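Local coordinates for protein polymerase subunit PA (Dhori virus, PDB 4CGS) that probably binds RNA as part of the viral polymerase, the chain here being the N-terminal domain of PA, the cap-snatching domain of orthomyxovirus polymerases, at residues A[51-55]-A[56-60]; A[65-68]-A[69-72]. All coordinates share one frame; numbering follows the deposited sequence.

Contact 1: residues A[51-55]-A[56-60]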
ATOM      1  N   MET A  51      -0.280  15.036  -0.855  1.00 18.35           N
ATOM      2  CA  MET A  51       0.163  16.458  -0.687  1.00 17.17           C
ATOM      3  C   MET A  51       1.652  16.548  -0.356  1.00 17.27           C
ATOM      4  O   MET A  51       2.149  17.619  -0.015  1.00 19.98           O
ATOM      5  CB  MET A  51      -0.680  17.196   0.346  1.00 22.04           C
ATOM      6  CG  MET A  51      -2.141  17.350  -0.065  1.00 23.49           C
ATOM      7  SD  MET A  51      -3.285  18.073   1.164  1.00 46.86           S
ATOM      8  CE  MET A  51      -3.281  16.975   2.606  1.00 34.97           C
ATOM      9  N   HIS A  52       2.428  15.473  -0.504  1.00 14.09           N
ATOM     10  CA  HIS A  52       3.878  15.557  -0.290  1.00 13.84           C
ATOM     11  C   HIS A  52       4.509  16.017  -1.592  1.00 11.03           C
ATOM     12  O   HIS A  52       4.281  15.413  -2.631  1.00 14.63           O
ATOM     13  CB  HIS A  52       4.467  14.200   0.128  1.00 16.35           C
ATOM     14  CG  HIS A  52       4.174  13.879   1.519  1.00 18.22           C
ATOM     15  ND1 HIS A  52       4.848  14.440   2.560  1.00 23.97           N
ATOM     16  CD2 HIS A  52       3.150  13.132   2.061  1.00 15.45           C
ATOM     17  CE1 HIS A  52       4.252  14.021   3.718  1.00 21.98           C
ATOM     18  NE2 HIS A  52       3.191  13.286   3.406  1.00 13.90           N
ATOM     19  N   LEU A  53       5.303  17.081  -1.540  1.00 13.54           N
ATOM     20  CA  LEU A  53       5.871  17.711  -2.748  1.00 13.63           C
ATOM     21  C   LEU A  53       7.380  17.581  -2.756  1.00 13.72           C
ATOM     22  O   LEU A  53       8.044  17.495  -1.691  1.00 15.83           O
ATOM     23  CB  LEU A  53       5.497  19.201  -2.847  1.00 17.29           C
ATOM     24  CG  LEU A  53       4.021  19.640  -2.857  1.00 19.67           C
ATOM     25  CD1 LEU A  53       4.018  21.170  -2.825  1.00 22.98           C
ATOM     26  CD2 LEU A  53       3.182  19.068  -3.998  1.00 22.80           C
ATOM     27  N   HIS A  54       7.920  17.580  -3.950  1.00 11.41           N
ATOM     28  CA  HIS A  54       9.351  17.683  -4.203  1.00 12.06           C
ATOM     29  C   HIS A  54       9.502  18.548  -5.440  1.00 11.48           C
ATOM     30  O   HIS A  54       8.851  18.292  -6.427  1.00  9.61           O
ATOM     31  CB  HIS A  54       9.985  16.279  -4.444  1.00 12.00           C
ATOM     32  CG  HIS A  54      11.388  16.341  -5.057  1.00 12.10           C
ATOM     33  ND1 HIS A  54      12.432  16.842  -4.364  1.00 17.51           N
ATOM     34  CD2 HIS A  54      11.848  15.959  -6.282  1.00 15.03           C
ATOM     35  CE1 HIS A  54      13.534  16.803  -5.159  1.00 16.95           C
ATOM     36  NE2 HIS A  54      13.187  16.270  -6.335  1.00 17.66           N
ATOM     37  N   ASN A  55      10.263  19.643  -5.347  1.00 11.62           N
ATOM     38  CA  ASN A  55      10.464  20.600  -6.414  1.00 14.21           C
ATOM     39  C   ASN A  55       9.116  21.135  -6.893  1.00 12.40           C
ATOM     40  O   ASN A  55       8.897  21.328  -8.101  1.00 13.13           O
ATOM     41  CB  ASN A  55      11.234  19.937  -7.548  1.00 13.72           C
ATOM     42  CG  ASN A  55      11.813  20.917  -8.505  1.00 14.12           C
ATOM     43  OD1 ASN A  55      12.012  22.069  -8.180  1.00 22.17           O
ATOM     44  ND2 ASN A  55      12.068  20.468  -9.695  1.00 17.76           N
ATOM     45  N   GLY A  56       8.191  21.333  -5.952  1.00 11.14           N
ATOM     46  CA  GLY A  56       6.941  22.046  -6.163  1.00 14.28           C
ATOM     47  C   GLY A  56       5.812  21.228  -6.693  1.00 12.29           C
ATOM     48  O   GLY A  56       4.727  21.745  -6.873  1.00 14.03           O
ATOM     49  N   VAL A  57       6.060  19.964  -6.915  1.00 11.01           N
ATOM     50  CA  VAL A  57       5.064  19.086  -7.542  1.00  9.92           C
ATOM     51  C   VAL A  57       5.040  17.771  -6.730  1.00  8.46           C
ATOM     52  O   VAL A  57       5.922  17.560  -5.871  1.00  8.74           O
ATOM     53  CB  VAL A  57       5.371  18.816  -9.023  1.00  9.14           C
ATOM     54  CG1 VAL A  57       5.318  20.099  -9.797  1.00 11.47           C
ATOM     55  CG2 VAL A  57       6.702  18.075  -9.244  1.00 10.07           C
ATOM     56  N   PRO A  58       4.027  16.882  -6.974  1.00  8.57           N
ATOM     57  CA  PRO A  58       3.966  15.674  -6.126  1.00  9.27           C
ATOM     58  C   PRO A  58       5.311  14.924  -6.150  1.00  7.91           C
ATOM     59  O   PRO A  58       5.916  14.710  -7.197  1.00  7.51           O
ATOM     60  CB  PRO A  58       2.809  14.864  -6.813  1.00 11.08           C
ATOM     61  CG  PRO A  58       1.867  15.926  -7.279  1.00 10.45           C
ATOM     62  CD  PRO A  58       2.750  17.075  -7.710  1.00 10.23           C
ATOM     63  N   ARG A  59       5.724  14.517  -4.962  1.00  7.99           N
ATOM     64  CA  ARG A  59       6.935  13.713  -4.784  1.00  7.16           C
ATOM     65  C   ARG A  59       6.819  12.355  -5.408  1.00  7.26           C
ATOM     66  O   ARG A  59       7.795  11.774  -5.829  1.00  7.98           O
ATOM     67  CB  ARG A  59       7.295  13.656  -3.332  1.00  8.11           C
ATOM     68  CG  ARG A  59       8.457  12.745  -2.995  1.00  8.39           C
ATOM     69  CD  ARG A  59       8.747  12.865  -1.515  1.00  8.53           C
ATOM     70  NE  ARG A  59       9.643  11.802  -1.045  1.00 10.35           N
ATOM     71  CZ  ARG A  59      10.019  11.569   0.193  1.00 10.73           C
ATOM     72  NH1 ARG A  59       9.497  12.254   1.168  1.00 12.77           N
ATOM     73  NH2 ARG A  59      10.790  10.533   0.441  1.00 11.82           N
ATOM     74  N   TYR A  60       5.622  11.796  -5.393  1.00  6.65           N
ATOM     75  CA  TYR A  60       5.389  10.418  -5.762  1.00  7.94           C
ATOM     76  C   TYR A  60       4.522  10.277  -6.964  1.00  7.34           C
ATOM     77  O   TYR A  60       3.622  11.106  -7.180  1.00  8.04           O
ATOM     78  CB  TYR A  60       4.667   9.666  -4.626  1.00  8.30           C
ATOM     79  CG  TYR A  60       5.520   9.518  -3.395  1.00  6.53           C
ATOM     80  CD1 TYR A  60       6.422   8.461  -3.226  1.00  6.16           C
ATOM     81  CD2 TYR A  60       5.475  10.466  -2.364  1.00  7.09           C
ATOM     82  CE1 TYR A  60       7.182   8.326  -2.074  1.00  6.33           C
ATOM     83  CE2 TYR A  60       6.207  10.331  -1.220  1.00  6.37           C
ATOM     84  CZ  TYR A  60       7.061   9.253  -1.060  1.00  6.79           C
ATOM     85  OH  TYR A  60       7.797   9.187   0.125  1.00  6.41           O
TER
HETATM   86  O   HOH W   1       3.249  12.853  -3.903  1.00 12.63           O
HETATM   87  O   HOH W   2       8.534  15.695  -7.548  1.00  9.32           O

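Contact 2: residues A[65-68]-A[69-72]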
ATOM      1  N   TRP A  65      -2.615   0.063  -9.283  1.00  6.52           N
ATOM      2  CA  TRP A  65      -3.907   0.139 -10.006  1.00  6.18           C
ATOM      3  C   TRP A  65      -3.855   0.967 -11.292  1.00  7.22           C
ATOM      4  O   TRP A  65      -4.908   1.349 -11.796  1.00  7.81           O
ATOM      5  CB  TRP A  65      -5.041   0.568  -9.070  1.00  7.78           C
ATOM      6  CG  TRP A  65      -5.396  -0.435  -8.029  1.00  5.95           C
ATOM      7  CD1 TRP A  65      -5.020  -1.771  -7.882  1.00  6.07           C
ATOM      8  CD2 TRP A  65      -6.256  -0.164  -6.891  1.00  5.97           C
ATOM      9  NE1 TRP A  65      -5.614  -2.309  -6.772  1.00  6.69           N
ATOM     10  CE2 TRP A  65      -6.393  -1.411  -6.163  1.00  5.52           C
ATOM     11  CE3 TRP A  65      -6.990   0.935  -6.471  1.00  6.00           C
ATOM     12  CZ2 TRP A  65      -7.166  -1.477  -5.028  1.00  7.48           C
ATOM     13  CZ3 TRP A  65      -7.775   0.815  -5.360  1.00  6.79           C
ATOM     14  CH2 TRP A  65      -7.848  -0.346  -4.637  1.00  7.17           C
ATOM     15  N   THR A  66      -2.667   1.110 -11.879  1.00  8.37           N
ATOM     16  CA  THR A  66      -2.478   1.583 -13.203  1.00  8.83           C
ATOM     17  C   THR A  66      -1.921   0.474 -14.071  1.00  9.06           C
ATOM     18  O   THR A  66      -1.339  -0.513 -13.558  1.00  9.80           O
ATOM     19  CB  THR A  66      -1.578   2.809 -13.301  1.00 11.59           C
ATOM     20  OG1 THR A  66      -0.191   2.403 -13.147  1.00  9.55           O
ATOM     21  CG2 THR A  66      -2.001   3.904 -12.250  1.00 10.37           C
ATOM     22  N   PRO A  67      -2.176   0.520 -15.371  1.00 10.43           N
ATOM     23  CA  PRO A  67      -1.643  -0.544 -16.252  1.00 10.52           C
ATOM     24  C   PRO A  67      -0.171  -0.639 -16.244  1.00 10.12           C
ATOM     25  O   PRO A  67       0.441   0.370 -16.144  1.00 11.19           O
ATOM     26  CB  PRO A  67      -2.182  -0.141 -17.642  1.00 14.21           C
ATOM     27  CG  PRO A  67      -3.344   0.740 -17.385  1.00 13.19           C
ATOM     28  CD  PRO A  67      -3.076   1.457 -16.087  1.00 10.21           C
ATOM     29  N   PRO A  68       0.404  -1.865 -16.257  1.00 12.67           N
ATOM     30  CA  PRO A  68       1.890  -1.923 -16.216  1.00 13.72           C
ATOM     31  C   PRO A  68       2.571  -1.195 -17.343  1.00 11.14           C
ATOM     32  O   PRO A  68       3.631  -0.632 -17.138  1.00 11.08           O
ATOM     33  CB  PRO A  68       2.183  -3.444 -16.209  1.00 17.46           C
ATOM     34  CG  PRO A  68       0.907  -4.080 -15.774  1.00 20.73           C
ATOM     35  CD  PRO A  68      -0.240  -3.179 -16.164  1.00 12.49           C
ATOM     36  N   GLU A  69       1.911  -1.090 -18.503  1.00 11.89           N
ATOM     37  CA  GLU A  69       2.495  -0.349 -19.604  1.00 12.32           C
ATOM     38  C   GLU A  69       2.529   1.153 -19.346  1.00 10.61           C
ATOM     39  O   GLU A  69       3.435   1.816 -19.779  1.00 12.74           O
ATOM     40  CB  GLU A  69       1.731  -0.577 -20.889  1.00 14.20           C
ATOM     41  CG  GLU A  69       1.602  -2.020 -21.333  1.00 16.03           C
ATOM     42  CD  GLU A  69       0.374  -2.745 -20.793  1.00 18.36           C
ATOM     43  OE1 GLU A  69      -0.120  -2.425 -19.693  1.00 20.19           O
ATOM     44  OE2 GLU A  69      -0.107  -3.703 -21.469  1.00 28.83           O
ATOM     45  N   VAL A  70       1.556   1.652 -18.570  1.00 11.71           N
ATOM     46  CA  VAL A  70       1.536   3.033 -18.157  1.00 11.94           C
ATOM     47  C   VAL A  70       2.641   3.294 -17.141  1.00 10.00           C
ATOM     48  O   VAL A  70       3.402   4.213 -17.246  1.00 10.28           O
ATOM     49  CB  VAL A  70       0.141   3.458 -17.647  1.00 12.43           C
ATOM     50  CG1 VAL A  70       0.195   4.853 -17.059  1.00 19.13           C
ATOM     51  CG2 VAL A  70      -0.851   3.434 -18.874  1.00 12.35           C
ATOM     52  N   ALA A  71       2.748   2.410 -16.169  1.00 11.02           N
ATOM     53  CA  ALA A  71       3.822   2.530 -15.168  1.00  9.90           C
ATOM     54  C   ALA A  71       5.194   2.502 -15.870  1.00  9.43           C
ATOM     55  O   ALA A  71       6.101   3.222 -15.534  1.00 10.43           O
ATOM     56  CB  ALA A  71       3.780   1.382 -14.191  1.00 10.52           C
ATOM     57  N   ASP A  72       5.302   1.624 -16.849  1.00 10.25           N
ATOM     58  CA  ASP A  72       6.570   1.635 -17.672  1.00 11.16           C
ATOM     59  C   ASP A  72       6.823   2.929 -18.375  1.00 10.42           C
ATOM     60  O   ASP A  72       7.960   3.373 -18.346  1.00 12.14           O
ATOM     61  CB  ASP A  72       6.568   0.458 -18.666  1.00 11.93           C
ATOM     62  CG  ASP A  72       7.942   0.043 -19.074  1.00 16.20           C
ATOM     63  OD1 ASP A  72       8.882   0.147 -18.269  1.00 19.89           O
ATOM     64  OD2 ASP A  72       8.075  -0.335 -20.248  1.00 26.66           O
TER

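Contact 1: residues A[51-55]-A[56-60]
G56 closes a tight reversal against L53, H54 and N55. L53 lies over the returning strand, its CD2 methyl 3.5 Å from V57 C and 4.2 Å from P58 CD. Both central residues of the turn, N55 and G56, have positive phi, the left-handed conformation that a type I' beta turn from H54 to V57 requires. The two-residue turn joins strand 53-54 to strand 57-62 as a beta hairpin at the edge of the domain's mixed sheet, illustrating how type I' geometry suits the twist of a short hairpin. H54 and V57 are its hydrogen-bonded pair. H54 N reaches V57 O at 2.8 Å, whereas the return bond from V57 N to H54 O is longer, 3.3 Å, and comes from above the carbonyl plane. A water also donates to H54 O and to P58 O, tying the two carbonyls together.

Further down the ladder H52 O is gripped twice: by R59 N at 2.9 Å, nearly straight at 174°, and by a second water that accepts from Y60 N. With CG anti to its backbone N (chi1 174°) and the chain extended, R59 sends its guanidinium beyond the hairpin to a salt bridge with D92, while R59 CB stays 3.9 Å from H54 CB. H52 CB meets the edge of the Y60 ring, 4.5 Å from Y60 CE2.

Contact 2: residues A[65-68]-A[69-72]
P67 and V70 meet side by side at the start of helix 68-78, the CG of the P67 ring 4.0 Å from the CG2 methyl of V70. That methyl lies anti to the valine's own carbonyl carbon and beside its backbone N, which carries it back over the ring of P67. The main work of the contact, however, is done by carbonyls. P67 O takes the N-H of A71, with A71 N at 3.1 Å and an angle of 168° at the hydrogen. P67 O also receives a weak, bent bond from V70 N at 3.0 Å. One residue on, P68 O accepts from D72 N at 2.8 Å, so the i to i+4 bonding of the helix is under way from the first turn.

Here P67 is the N-cap and P68 the first helical residue, a worked example of why proline is tolerated at this point: the first residue of a helix has no carbonyl four residues back inside the helix to bond, so the N-H that P68 lacks costs no intrahelical bond. P67 has no polar side chain with which to cap the first N-H groups.

E69 bends at chi2 (90°) and folds its carboxylate back along the two prolines, E69 OE1 coming to 3.7 Å from P67 CB and 3.6 Å from P68 CD. These are packing contacts, but a negative charge held beside the N-terminal end of a helix would probably be stabilised by the helix dipole. T66 OG1, 4.2 Å from A71 CB, has its hydrogen bond with N63 O just upstream. The same A71, buried, packs its methyl on N63 and V87.

The two contacts illustrate successive local solutions along one run of chain: contact 1 turns the backbone round into strand 57-62, and contact 2 starts helix 68-78 after the short loop that follows that strand. They are in series and do not touch; their centres lie about 20 Å apart and their nearest atoms about 10 Å. Both sit well out from the middle of the domain, with centres about 18 Å and about 16 Å from that of the chain. Contact 1 is tied inward through R59 and Y60, whereas contact 2 lies at the surface, where a glycerol, probably from the crystallisation liquor, rests about 3 Å from the T66 side chain at the nearest atoms.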